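Local coordinates for protein monovalent Na+/H+ antiporter subunit A (Dietzia sp. DQ12-45-1b, PDB 7D3U) that probably exchanges sodium ions for protons across the cell membrane, working as one subunit of the large bacterial Mrp antiporter complex, at residues Ala121-Val126 / Gly179-Ser184; Glu185-Pro190 / Leu251-Ala256; Val201-Ile206 / His258-Trp263; Leu265-Cys270 / Ala305-Gly310. All blocks are in the same frame, centred on the assembly; numbering follows the deposited sequence.

Contact 1. Residues Ala121-Val126 / Gly179-Ser184; sequences ADDVVV and GTTVLS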
loop_
_atom_site.group_PDB
_atom_site.type_symbol
_atom_site.label_atom_id
_atom_site.label_comp_id
_atom_site.label_asym_id
_atom_site.label_seq_id
_atom_site.Cartn_x
_atom_site.Cartn_y
_atom_site.Cartn_z
ATOM N N ALA B 121 -37.892 17.791 -8.527
ATOM C CA ALA B 121 -37.137 16.584 -8.829
ATOM C C ALA B 121 -38.096 15.475 -9.227
ATOM O O ALA B 121 -38.874 14.996 -8.396
ATOM C CB ALA B 121 -36.287 16.154 -7.634
ATOM N N ASP B 122 -38.040 15.073 -10.495
ATOM C CA ASP B 122 -38.784 13.915 -10.963
ATOM C C ASP B 122 -37.931 12.660 -11.039
ATOM O O ASP B 122 -38.481 11.560 -11.147
ATOM C CB ASP B 122 -39.392 14.188 -12.342
ATOM C CG ASP B 122 -40.604 13.329 -12.620
ATOM O OD1 ASP B 122 -41.191 12.802 -11.653
ATOM O OD2 ASP B 122 -40.971 13.180 -13.803
ATOM N N ASP B 123 -36.612 12.803 -11.002
ATOM C CA ASP B 123 -35.711 11.670 -10.883
ATOM C C ASP B 123 -35.319 11.495 -9.425
ATOM O O ASP B 123 -35.073 12.473 -8.716
ATOM C CB ASP B 123 -34.468 11.877 -11.746
ATOM C CG ASP B 123 -33.545 10.681 -11.730
ATOM O OD1 ASP B 123 -33.883 9.683 -11.062
ATOM O OD2 ASP B 123 -32.485 10.735 -12.386
ATOM N N VAL B 124 -35.274 10.242 -8.973
ATOM C CA VAL B 124 -34.975 9.999 -7.567
ATOM C C VAL B 124 -33.507 10.284 -7.270
ATOM O O VAL B 124 -33.160 10.721 -6.163
ATOM C CB VAL B 124 -35.380 8.564 -7.183
ATOM C CG1 VAL B 124 -34.467 7.543 -7.841
ATOM C CG2 VAL B 124 -35.393 8.401 -5.675
ATOM N N VAL B 125 -32.626 10.085 -8.253
ATOM C CA VAL B 125 -31.207 10.321 -8.025
ATOM C C VAL B 125 -30.922 11.812 -7.915
ATOM O O VAL B 125 -30.166 12.247 -7.040
ATOM C CB VAL B 125 -30.372 9.658 -9.134
ATOM C CG1 VAL B 125 -28.962 10.220 -9.144
ATOM C CG2 VAL B 125 -30.347 8.155 -8.930
ATOM N N VAL B 126 -31.533 12.626 -8.779
ATOM C CA VAL B 126 -31.353 14.068 -8.644
ATOM C C VAL B 126 -32.043 14.571 -7.384
ATOM O O VAL B 126 -31.622 15.575 -6.793
ATOM C CB VAL B 126 -31.849 14.804 -9.902
ATOM C CG1 VAL B 126 -33.361 14.846 -9.950
ATOM C CG2 VAL B 126 -31.284 16.205 -9.940
ATOM N N GLY B 179 -36.759 -0.916 -12.050
ATOM C CA GLY B 179 -35.997 -0.834 -13.277
ATOM C C GLY B 179 -35.868 0.543 -13.889
ATOM O O GLY B 179 -35.225 0.673 -14.936
ATOM N N THR B 180 -36.450 1.574 -13.282
ATOM C CA THR B 180 -36.402 2.920 -13.831
ATOM C C THR B 180 -36.171 3.920 -12.712
ATOM O O THR B 180 -36.546 3.683 -11.561
ATOM C CB THR B 180 -37.693 3.277 -14.576
ATOM O OG1 THR B 180 -37.667 4.663 -14.941
ATOM C CG2 THR B 180 -38.903 3.015 -13.693
ATOM N N THR B 181 -35.550 5.044 -13.060
ATOM C CA THR B 181 -35.300 6.125 -12.112
ATOM C C THR B 181 -36.153 7.316 -12.536
ATOM O O THR B 181 -35.674 8.258 -13.167
ATOM C CB THR B 181 -33.814 6.486 -12.075
ATOM O OG1 THR B 181 -33.391 6.885 -13.384
ATOM C CG2 THR B 181 -32.987 5.287 -11.647
ATOM N N VAL B 182 -37.431 7.273 -12.162
ATOM C CA VAL B 182 -38.382 8.359 -12.383
ATOM C C VAL B 182 -39.351 8.349 -11.210
ATOM O O VAL B 182 -40.018 7.341 -10.958
ATOM C CB VAL B 182 -39.152 8.227 -13.713
ATOM C CG1 VAL B 182 -39.936 9.494 -13.985
ATOM C CG2 VAL B 182 -38.232 7.935 -14.885
ATOM N N LEU B 183 -39.443 9.466 -10.487
ATOM C CA LEU B 183 -40.317 9.499 -9.319
ATOM C C LEU B 183 -41.782 9.377 -9.718
ATOM O O LEU B 183 -42.582 8.786 -8.987
ATOM C CB LEU B 183 -40.081 10.777 -8.519
ATOM C CG LEU B 183 -40.098 10.624 -7.000
ATOM C CD1 LEU B 183 -39.404 9.342 -6.593
ATOM C CD2 LEU B 183 -39.437 11.819 -6.345
ATOM N N SER B 184 -42.151 9.925 -10.877
ATOM C CA SER B 184 -43.532 9.819 -11.331
ATOM C C SER B 184 -43.884 8.412 -11.791
ATOM O O SER B 184 -45.070 8.078 -11.865
ATOM C CB SER B 184 -43.798 10.815 -12.458
ATOM O OG SER B 184 -43.344 12.112 -12.110
#
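A buried polar junction joins two helix starts in the membrane antiporter domain of the NADH:quinone oxidoreductase/Mrp family: the loop entering helix 124-142 docks on the turn that opens the short helix 183-186. D122 supplies both acceptors. Its carbonyl takes the L183 N-H, with 2.4 Å between L183 N and D122 O and an almost straight N-H...O angle of 166°. Its carboxylate, carried with CG anti to the backbone N (chi1 -156°), reaches past V182, the N-cap residue, to S184. There the S184 hydroxyl donates to D122 OD1 on the side of the other oxygen, while S184 N adds a weak bond to OD1. Asp suits this place because its short carboxylate can take S184 on OD1 while OD2 forms a salt bridge with R66 of strand 63-68, which should steady the charge. D123, the N-cap of helix 124-142, lies alongside T181; D123 OD1 and T181 O, both acceptors, do not bond to each other. Beside these polar groups, V124 CB meets L183 CD1 at 4.1 Å, and V124 also packs on helix 166-178. In the N-cap bond, V125 N reaches D123 OD1 from above the carboxylate plane, 3.1 Å away.

Contact 2. Residues Glu185-Pro190 / Leu251-Ala256; sequences EILVDP and LRFSEA
L187 points toward the 251-256 segment and carries most of this contact, its two methyl branches parted between backbone and aromatic ring. With CG anti to the carbonyl carbon (chi1 -58°) and CD1 anti to CA (chi2 176°), CD1 comes up to the R252 carbonyl, 3.3 Å from R252 O, and also touches R252 CD. CD2 turns to the F253 ring, 3.4 Å from F253 CD1, and approaches it obliquely. The leucine crosses both R252 and F253 at about a right angle, so a forked aliphatic end suits the corner where those side chains diverge. Within the antiporter domain, this corner joins the turn at the end of helix 183-186 to the last turn of helix 243-252 and the residues that follow it. On the first side, a type I beta turn from I186 to D189, closed by D189 N on I186 O, presents L187 and V188 one after the other. On the second, A256 brings its small CB up to the L187 carbonyl, 3.4 Å from L187 O, where the backbones draw to 5.0 Å between L187 CA and A256 CA. R252 bends at chi2 and chi3, so its aliphatic CD faces L187 while its guanidinium forms a salt bridge with D70. Toward the more exposed side, E255 stretches out beside V188, the two side chains pointing the same way, with E255 OE2 3.9 Å from V188 CG1.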
loop_
_atom_site.group_PDB
_atom_site.type_symbol
_atom_site.label_atom_id
_atom_site.label_comp_id
_atom_site.label_asym_id
_atom_site.label_seq_id
_atom_site.Cartn_x
_atom_site.Cartn_y
_atom_site.Cartn_z
ATOM N N GLU B 185 -42.887 7.585 -12.105
ATOM C CA GLU B 185 -43.124 6.223 -12.559
ATOM C C GLU B 185 -42.836 5.178 -11.491
ATOM O O GLU B 185 -43.219 4.017 -11.664
ATOM C CB GLU B 185 -42.279 5.924 -13.803
ATOM C CG GLU B 185 -42.540 6.869 -14.962
ATOM C CD GLU B 185 -41.577 6.664 -16.115
ATOM O OE1 GLU B 185 -40.750 5.730 -16.045
ATOM O OE2 GLU B 185 -41.648 7.436 -17.094
ATOM N N ILE B 186 -42.172 5.556 -10.404
ATOM C CA ILE B 186 -41.913 4.628 -9.307
ATOM C C ILE B 186 -43.075 4.596 -8.324
ATOM O O ILE B 186 -43.434 3.533 -7.813
ATOM C CB ILE B 186 -40.591 5.004 -8.609
ATOM C CG1 ILE B 186 -39.398 4.627 -9.484
ATOM C CG2 ILE B 186 -40.479 4.325 -7.262
ATOM C CD1 ILE B 186 -38.070 5.059 -8.911
ATOM N N LEU B 187 -43.690 5.748 -8.058
ATOM C CA LEU B 187 -44.771 5.796 -7.080
ATOM C C LEU B 187 -46.031 5.110 -7.589
ATOM O O LEU B 187 -46.823 4.603 -6.788
ATOM C CB LEU B 187 -45.071 7.245 -6.706
ATOM C CG LEU B 187 -43.882 8.021 -6.144
ATOM C CD1 LEU B 187 -44.254 9.468 -5.889
ATOM C CD2 LEU B 187 -43.389 7.361 -4.878
ATOM N N VAL B 188 -46.234 5.076 -8.903
ATOM C CA VAL B 188 -47.425 4.452 -9.468
ATOM C C VAL B 188 -47.088 3.042 -9.931
ATOM O O VAL B 188 -47.881 2.399 -10.628
ATOM C CB VAL B 188 -48.001 5.295 -10.620
ATOM C CG1 VAL B 188 -48.207 6.729 -10.167
ATOM C CG2 VAL B 188 -47.079 5.244 -11.823
ATOM N N ASP B 189 -45.914 2.552 -9.546
ATOM C CA ASP B 189 -45.530 1.192 -9.885
ATOM C C ASP B 189 -46.396 0.196 -9.113
ATOM O O ASP B 189 -46.793 0.457 -7.975
ATOM C CB ASP B 189 -44.057 0.959 -9.566
ATOM C CG ASP B 189 -43.382 0.035 -10.560
ATOM O OD1 ASP B 189 -43.437 0.321 -11.773
ATOM O OD2 ASP B 189 -42.792 -0.977 -10.126
ATOM N N PRO B 190 -46.707 -0.952 -9.711
ATOM C CA PRO B 190 -47.543 -1.938 -9.015
ATOM C C PRO B 190 -46.784 -2.732 -7.963
ATOM O O PRO B 190 -47.307 -3.714 -7.427
ATOM C CB PRO B 190 -48.029 -2.843 -10.152
ATOM C CG PRO B 190 -46.959 -2.747 -11.175
ATOM C CD PRO B 190 -46.457 -1.333 -11.110
ATOM N N LEU B 251 -44.482 13.922 1.766
ATOM C CA LEU B 251 -45.669 14.242 0.982
ATOM C C LEU B 251 -45.583 13.653 -0.419
ATOM O O LEU B 251 -46.591 13.188 -0.962
ATOM C CB LEU B 251 -45.852 15.757 0.909
ATOM C CG LEU B 251 -46.837 16.370 1.901
ATOM C CD1 LEU B 251 -46.607 17.861 2.022
ATOM C CD2 LEU B 251 -48.255 16.087 1.466
ATOM N N ARG B 252 -44.391 13.662 -1.015
ATOM C CA ARG B 252 -44.222 13.115 -2.355
ATOM C C ARG B 252 -44.410 11.607 -2.356
ATOM O O ARG B 252 -45.180 11.067 -3.157
ATOM C CB ARG B 252 -42.842 13.482 -2.899
ATOM C CG ARG B 252 -42.547 12.914 -4.272
ATOM C CD ARG B 252 -43.624 13.300 -5.269
ATOM N NE ARG B 252 -43.494 14.688 -5.695
ATOM C CZ ARG B 252 -42.929 15.066 -6.837
ATOM N NH1 ARG B 252 -42.441 14.157 -7.668
ATOM N NH2 ARG B 252 -42.850 16.351 -7.147
ATOM N N PHE B 253 -43.716 10.910 -1.462
ATOM C CA PHE B 253 -43.785 9.457 -1.405
ATOM C C PHE B 253 -45.066 8.946 -0.768
ATOM O O PHE B 253 -45.236 7.729 -0.651
ATOM C CB PHE B 253 -42.577 8.904 -0.648
ATOM C CG PHE B 253 -41.361 8.743 -1.501
ATOM C CD1 PHE B 253 -41.178 7.600 -2.254
ATOM C CD2 PHE B 253 -40.401 9.736 -1.558
ATOM C CE1 PHE B 253 -40.061 7.450 -3.043
ATOM C CE2 PHE B 253 -39.283 9.590 -2.347
ATOM C CZ PHE B 253 -39.111 8.446 -3.089
ATOM N N SER B 254 -45.970 9.829 -0.358
ATOM C CA SER B 254 -47.226 9.387 0.225
ATOM C C SER B 254 -48.216 8.886 -0.815
ATOM O O SER B 254 -49.278 8.382 -0.440
ATOM C CB SER B 254 -47.856 10.518 1.037
ATOM O OG SER B 254 -49.101 10.112 1.572
ATOM N N GLU B 255 -47.903 9.009 -2.105
ATOM C CA GLU B 255 -48.781 8.456 -3.129
ATOM C C GLU B 255 -48.724 6.937 -3.156
ATOM O O GLU B 255 -49.739 6.286 -3.425
ATOM C CB GLU B 255 -48.410 9.014 -4.503
ATOM C CG GLU B 255 -49.224 8.438 -5.647
ATOM C CD GLU B 255 -49.136 9.276 -6.904
ATOM O OE1 GLU B 255 -48.163 10.050 -7.037
ATOM O OE2 GLU B 255 -50.038 9.164 -7.759
ATOM N N ALA B 256 -47.559 6.361 -2.871
ATOM C CA ALA B 256 -47.375 4.918 -2.873
ATOM C C ALA B 256 -47.458 4.317 -1.478
ATOM O O ALA B 256 -48.228 3.381 -1.248
ATOM C CB ALA B 256 -46.028 4.567 -3.510
#

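Contact 3. Residues Val201-Ile206 / His258-Trp263; sequences VIAVLI and HDVPVW. With LMT (dodecyl-beta-D-maltoside), chain C.
Transmembrane helix packing in the antiporter domain is what this contact represents: helix 196-213 lies against the first turn of helix 261-284, and the interface is wholly apolar. A203 sits at its middle. Its CB points into the other segment and rests 3.6 Å from W263 CB. A203 CA and W263 CA are 5.3 Å apart, and a residue as small as alanine suits so close a backbone approach. W263 has CG anti to its backbone N (chi1 163°), which swings the indole alongside helix 196-213. The ring presents its edge rather than a face: A203 CB lies 3.7 Å from W263 CE3, and one turn further on I206 CG2 reaches W263 CZ3 at 3.9 Å, near the ring plane. The branched V204 and V262 cross at about a right angle, V204 CG2 touching V262 CG2 at 3.7 Å. V260, the N-cap residue before P261, adds a looser touch on A203. V201 is turned away from these residues, and its CG1 meets the maltoside of a bound detergent, 3.7 Å from O6' of LMT. Around the contact, I202, L205 and I206 pack on helix 166-178, while I206 and W263 both lean on helix 243-252, so the inner side of this pair packs against two further helices.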
loop_
_atom_site.group_PDB
_atom_site.type_symbol
_atom_site.label_atom_id
_atom_site.label_comp_id
_atom_site.label_asym_id
_atom_site.label_seq_id
_atom_site.Cartn_x
_atom_site.Cartn_y
_atom_site.Cartn_z
ATOM N N VAL B 201 -40.129 -1.928 3.832
ATOM C CA VAL B 201 -38.728 -1.535 3.936
ATOM C C VAL B 201 -38.529 -0.128 3.391
ATOM O O VAL B 201 -37.832 0.696 3.996
ATOM C CB VAL B 201 -37.834 -2.557 3.212
ATOM C CG1 VAL B 201 -36.481 -1.951 2.891
ATOM C CG2 VAL B 201 -37.674 -3.804 4.057
ATOM N N ILE B 202 -39.142 0.173 2.244
ATOM C CA ILE B 202 -38.981 1.496 1.653
ATOM C C ILE B 202 -39.612 2.561 2.543
ATOM O O ILE B 202 -39.069 3.662 2.695
ATOM C CB ILE B 202 -39.567 1.519 0.231
ATOM C CG1 ILE B 202 -38.732 0.637 -0.692
ATOM C CG2 ILE B 202 -39.603 2.931 -0.313
ATOM C CD1 ILE B 202 -37.262 0.954 -0.652
ATOM N N ALA B 203 -40.750 2.246 3.164
ATOM C CA ALA B 203 -41.389 3.195 4.064
ATOM C C ALA B 203 -40.516 3.477 5.274
ATOM O O ALA B 203 -40.376 4.631 5.689
ATOM C CB ALA B 203 -42.752 2.666 4.502
ATOM N N VAL B 204 -39.910 2.435 5.848
ATOM C CA VAL B 204 -39.035 2.645 6.996
ATOM C C VAL B 204 -37.820 3.474 6.598
ATOM O O VAL B 204 -37.435 4.416 7.303
ATOM C CB VAL B 204 -38.625 1.294 7.609
ATOM C CG1 VAL B 204 -37.394 1.458 8.476
ATOM C CG2 VAL B 204 -39.768 0.722 8.420
ATOM N N LEU B 205 -37.213 3.156 5.452
ATOM C CA LEU B 205 -36.033 3.894 5.011
ATOM C C LEU B 205 -36.359 5.357 4.754
ATOM O O LEU B 205 -35.595 6.247 5.143
ATOM C CB LEU B 205 -35.450 3.251 3.755
ATOM C CG LEU B 205 -34.725 1.923 3.954
ATOM C CD1 LEU B 205 -34.126 1.462 2.645
ATOM C CD2 LEU B 205 -33.654 2.054 5.017
ATOM N N ILE B 206 -37.499 5.636 4.126
ATOM C CA ILE B 206 -37.827 7.019 3.804
ATOM C C ILE B 206 -38.275 7.784 5.044
ATOM O O ILE B 206 -37.970 8.974 5.184
ATOM C CB ILE B 206 -38.879 7.056 2.687
ATOM C CG1 ILE B 206 -38.188 6.912 1.336
ATOM C CG2 ILE B 206 -39.682 8.341 2.731
ATOM C CD1 ILE B 206 -39.114 6.539 0.231
ATOM N N HIS B 258 -48.828 4.956 1.472
ATOM C CA HIS B 258 -49.794 5.523 2.403
ATOM C C HIS B 258 -50.733 4.499 3.012
ATOM O O HIS B 258 -51.384 4.801 4.013
ATOM C CB HIS B 258 -50.621 6.622 1.722
ATOM C CG HIS B 258 -51.750 6.109 0.886
ATOM N ND1 HIS B 258 -51.659 5.970 -0.482
ATOM C CD2 HIS B 258 -53.007 5.731 1.218
ATOM C CE1 HIS B 258 -52.804 5.512 -0.955
ATOM N NE2 HIS B 258 -53.638 5.358 0.057
ATOM N N ASP B 259 -50.817 3.298 2.443
ATOM C CA ASP B 259 -51.690 2.254 2.956
ATOM C C ASP B 259 -50.922 1.140 3.657
ATOM O O ASP B 259 -51.537 0.194 4.159
ATOM C CB ASP B 259 -52.542 1.675 1.825
ATOM C CG ASP B 259 -51.711 0.974 0.770
ATOM O OD1 ASP B 259 -50.593 1.450 0.480
ATOM O OD2 ASP B 259 -52.172 -0.053 0.231
ATOM N N VAL B 260 -49.598 1.232 3.706
ATOM C CA VAL B 260 -48.765 0.221 4.350
ATOM C C VAL B 260 -48.764 0.497 5.852
ATOM O O VAL B 260 -48.482 1.634 6.258
ATOM C CB VAL B 260 -47.341 0.219 3.787
ATOM C CG1 VAL B 260 -47.297 -0.580 2.503
ATOM C CG2 VAL B 260 -46.883 1.629 3.517
ATOM N N PRO B 261 -49.075 -0.492 6.693
ATOM C CA PRO B 261 -49.248 -0.204 8.127
ATOM C C PRO B 261 -47.994 0.315 8.809
ATOM O O PRO B 261 -48.095 1.161 9.709
ATOM C CB PRO B 261 -49.682 -1.560 8.699
ATOM C CG PRO B 261 -50.248 -2.302 7.534
ATOM C CD PRO B 261 -49.418 -1.883 6.365
ATOM N N VAL B 262 -46.813 -0.167 8.416
ATOM C CA VAL B 262 -45.599 0.270 9.096
ATOM C C VAL B 262 -45.340 1.747 8.837
ATOM O O VAL B 262 -44.869 2.461 9.725
ATOM C CB VAL B 262 -44.397 -0.596 8.683
ATOM C CG1 VAL B 262 -44.085 -0.415 7.218
ATOM C CG2 VAL B 262 -43.184 -0.248 9.527
ATOM N N TRP B 263 -45.668 2.239 7.642
ATOM C CA TRP B 263 -45.513 3.660 7.362
ATOM C C TRP B 263 -46.443 4.485 8.234
ATOM O O TRP B 263 -46.016 5.452 8.874
ATOM C CB TRP B 263 -45.784 3.931 5.884
ATOM C CG TRP B 263 -46.049 5.362 5.534
ATOM C CD1 TRP B 263 -47.224 6.039 5.678
ATOM C CD2 TRP B 263 -45.130 6.280 4.934
ATOM N NE1 TRP B 263 -47.088 7.325 5.224
ATOM C CE2 TRP B 263 -45.811 7.498 4.761
ATOM C CE3 TRP B 263 -43.796 6.193 4.533
ATOM C CZ2 TRP B 263 -45.202 8.618 4.209
ATOM C CZ3 TRP B 263 -43.195 7.305 3.987
ATOM C CH2 TRP B 263 -43.897 8.500 3.828
HETATM C C1B LMT C . -34.868 -7.603 -2.450
HETATM C C2B LMT C . -34.233 -8.800 -3.173
HETATM C C3B LMT C . -33.113 -8.321 -4.113
HETATM C C4B LMT C . -33.587 -7.103 -4.936
HETATM C C5B LMT C . -34.010 -6.001 -3.949
HETATM C C6B LMT C . -35.336 -5.392 -4.388
HETATM O O1B LMT C . -34.979 -7.921 -1.105
HETATM O O2B LMT C . -33.727 -9.623 -2.204
HETATM O O3B LMT C . -32.650 -9.339 -4.906
HETATM O "O4'" LMT C . -32.574 -6.633 -5.737
HETATM O O5B LMT C . -34.090 -6.459 -2.620
HETATM O O6B LMT C . -35.945 -6.199 -5.313
HETATM C "C1'" LMT C . -35.005 -7.259 2.626
HETATM C "C2'" LMT C . -36.457 -7.559 2.180
HETATM C "C3'" LMT C . -36.520 -8.017 0.698
HETATM C "C4'" LMT C . -35.774 -7.092 -0.288
HETATM C "C5'" LMT C . -34.797 -6.170 0.488
HETATM C "C6'" LMT C . -35.294 -4.778 0.834
HETATM O "O1'" LMT C . -34.975 -6.290 3.590
HETATM O "O2'" LMT C . -36.942 -8.571 2.969
HETATM O "O3'" LMT C . -37.821 -8.137 0.301
HETATM O "O5'" LMT C . -34.151 -6.827 1.564
HETATM O "O6'" LMT C . -34.183 -3.990 0.881
HETATM C C1 LMT C . -33.701 -6.057 4.144
HETATM C C2 LMT C . -33.470 -4.588 3.958
HETATM C C3 LMT C . -32.057 -4.112 4.033
HETATM C C4 LMT C . -31.866 -3.116 2.922
HETATM C C5 LMT C . -30.619 -2.329 3.131
HETATM C C6 LMT C . -30.672 -1.515 4.381
HETATM C C7 LMT C . -29.555 -0.513 4.373
HETATM C C8 LMT C . -29.765 0.460 5.478
HETATM C C9 LMT C . -28.822 1.616 5.452
HETATM C C10 LMT C . -28.862 2.261 6.806
HETATM C C11 LMT C . -27.981 3.467 6.859
HETATM C C12 LMT C . -27.953 4.078 8.219
#

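Contact 4. Residues Leu265-Cys270 / Ala305-Gly310; sequences LLLITC and ATIGVG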
loop_
_atom_site.group_PDB
_atom_site.type_symbol
_atom_site.label_atom_id
_atom_site.label_comp_id
_atom_site.label_asym_id
_atom_site.label_seq_id
_atom_site.Cartn_x
_atom_site.Cartn_y
_atom_site.Cartn_z
ATOM N N LEU B 265 -47.814 3.742 11.071
ATOM C CA LEU B 265 -47.417 3.700 12.475
ATOM C C LEU B 265 -46.158 4.524 12.720
ATOM O O LEU B 265 -46.134 5.391 13.601
ATOM C CB LEU B 265 -47.209 2.253 12.916
ATOM C CG LEU B 265 -46.711 2.063 14.346
ATOM C CD1 LEU B 265 -47.614 1.098 15.087
ATOM C CD2 LEU B 265 -45.277 1.566 14.351
ATOM N N LEU B 266 -45.098 4.267 11.948
ATOM C CA LEU B 266 -43.831 4.954 12.160
ATOM C C LEU B 266 -43.961 6.454 11.960
ATOM O O LEU B 266 -43.207 7.226 12.559
ATOM C CB LEU B 266 -42.771 4.384 11.219
ATOM C CG LEU B 266 -41.336 4.853 11.436
ATOM C CD1 LEU B 266 -40.942 4.677 12.888
ATOM C CD2 LEU B 266 -40.396 4.089 10.529
ATOM N N LEU B 267 -44.906 6.891 11.130
ATOM C CA LEU B 267 -45.128 8.320 10.964
ATOM C C LEU B 267 -45.949 8.884 12.112
ATOM O O LEU B 267 -45.530 9.840 12.770
ATOM C CB LEU B 267 -45.822 8.590 9.631
ATOM C CG LEU B 267 -44.973 8.720 8.370
ATOM C CD1 LEU B 267 -44.317 7.395 8.059
ATOM C CD2 LEU B 267 -45.792 9.204 7.191
ATOM N N ILE B 268 -47.117 8.294 12.374
ATOM C CA ILE B 268 -48.046 8.852 13.352
ATOM C C ILE B 268 -47.416 8.879 14.737
ATOM O O ILE B 268 -47.372 9.925 15.396
ATOM C CB ILE B 268 -49.364 8.059 13.353
ATOM C CG1 ILE B 268 -50.203 8.419 12.129
ATOM C CG2 ILE B 268 -50.141 8.323 14.622
ATOM C CD1 ILE B 268 -51.506 7.672 12.052
ATOM N N THR B 269 -46.918 7.730 15.206
ATOM C CA THR B 269 -46.461 7.673 16.590
ATOM C C THR B 269 -45.209 8.519 16.796
ATOM O O THR B 269 -45.089 9.211 17.811
ATOM C CB THR B 269 -46.237 6.222 17.031
ATOM O OG1 THR B 269 -46.180 6.165 18.461
ATOM C CG2 THR B 269 -44.947 5.644 16.467
ATOM N N CYS B 270 -44.294 8.527 15.825
ATOM C CA CYS B 270 -43.085 9.325 15.984
ATOM C C CYS B 270 -43.397 10.812 15.915
ATOM O O CYS B 270 -42.904 11.593 16.739
ATOM C CB CYS B 270 -42.050 8.947 14.928
ATOM S SG CYS B 270 -40.557 9.953 14.992
ATOM N N ALA B 305 -47.203 13.781 11.576
ATOM C CA ALA B 305 -48.290 12.952 12.083
ATOM C C ALA B 305 -49.510 13.035 11.174
ATOM O O ALA B 305 -50.063 12.005 10.761
ATOM C CB ALA B 305 -48.647 13.368 13.509
ATOM N N THR B 306 -49.942 14.253 10.840
ATOM C CA THR B 306 -51.102 14.365 9.961
ATOM C C THR B 306 -50.786 13.918 8.542
ATOM O O THR B 306 -51.711 13.712 7.754
ATOM C CB THR B 306 -51.649 15.790 9.928
ATOM O OG1 THR B 306 -52.656 15.877 8.914
ATOM C CG2 THR B 306 -50.560 16.767 9.587
ATOM N N ILE B 307 -49.508 13.771 8.196
ATOM C CA ILE B 307 -49.157 13.123 6.938
ATOM C C ILE B 307 -49.306 11.614 7.062
ATOM O O ILE B 307 -49.889 10.956 6.194
ATOM C CB ILE B 307 -47.732 13.512 6.511
ATOM C CG1 ILE B 307 -47.732 14.884 5.848
ATOM C CG2 ILE B 307 -47.156 12.480 5.564
ATOM C CD1 ILE B 307 -46.358 15.429 5.600
ATOM N N GLY B 308 -48.789 11.046 8.152
ATOM C CA GLY B 308 -48.925 9.625 8.399
ATOM C C GLY B 308 -50.354 9.164 8.549
ATOM O O GLY B 308 -50.622 7.965 8.432
ATOM N N VAL B 309 -51.280 10.085 8.831
ATOM C CA VAL B 309 -52.698 9.735 8.750
ATOM C C VAL B 309 -53.012 9.142 7.381
ATOM O O VAL B 309 -53.723 8.137 7.267
ATOM C CB VAL B 309 -53.575 10.963 9.055
ATOM C CG1 VAL B 309 -54.996 10.734 8.580
ATOM C CG2 VAL B 309 -53.553 11.263 10.540
ATOM N N GLY B 310 -52.471 9.746 6.325
ATOM C CA GLY B 310 -52.491 9.160 4.997
ATOM C C GLY B 310 -53.852 9.023 4.349
ATOM O O GLY B 310 -54.198 7.951 3.847
#
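G308 is the surface on which the side chains of L267 and I268 settle. L267, with CG anti to its carbonyl carbon (chi1 -85°), points toward the 305-310 segment and lays CD2 over the glycine, 3.4 Å from G308 CA; its CB lies almost as near, at 3.5 Å from the same G308 CA. The other methyl contact of that branch is to I307, L267 CD2 meeting I307 CG2 at 3.9 Å. I268 comes from the next position along its helix: its CG1 branch runs extended beside the peptide that follows the glycine, with CG1 3.7 Å from G308 C and CD1 at the same distance from G308 O, and the tip of CD1 just reaches V309 CG2. The backbones are correspondingly close, 4.8 Å between L267 CA and G308 CA and 4.3 Å between I268 CA and A305 CA. Helices 261-284 and 288-308 follow one another in the antiporter domain, and here they pack by large aliphatic side chains of one against the small residues A305 and G308 of the other. Glycine suits its place because a CB there would collide with L267 CB and crowd I268 N. Beyond it, G310 leaves the helical conformation with positive phi (66°), a backbone shape that glycine adopts readily. Further out, L266 turns to helix 196-213, where it packs on V204, A207 and F211. On the side of helix 288-308, T306, I307 and V309 rest on helix 312-341, and A305 touches M391 of helix 379-391. A bound dodecyl maltoside touches I268.

The four contacts lie close together in one antiporter domain. Contacts 1 and 2 share helix 183-186, with centres about 11 Å apart, and meet where L183 CD1 touches F253 CZ at 3.6 Å. F253 in turn carries contact 2 into contact 3, its CD1 lying 3.4 Å from I206 CD1. Contacts 3 and 4 use successive parts of helix 261-284, their centres about 10 Å apart, and join through V204 and L266 as well as H258 and G310. Contact 2 also reaches contact 4, through L251 and I307. Contact 1 touches neither contact 3 nor contact 4, the nearest atoms being about 7 Å and 14 Å away. Detergent molecules touch V126, V201, P261 and I268, in contacts 1, 3 and 4.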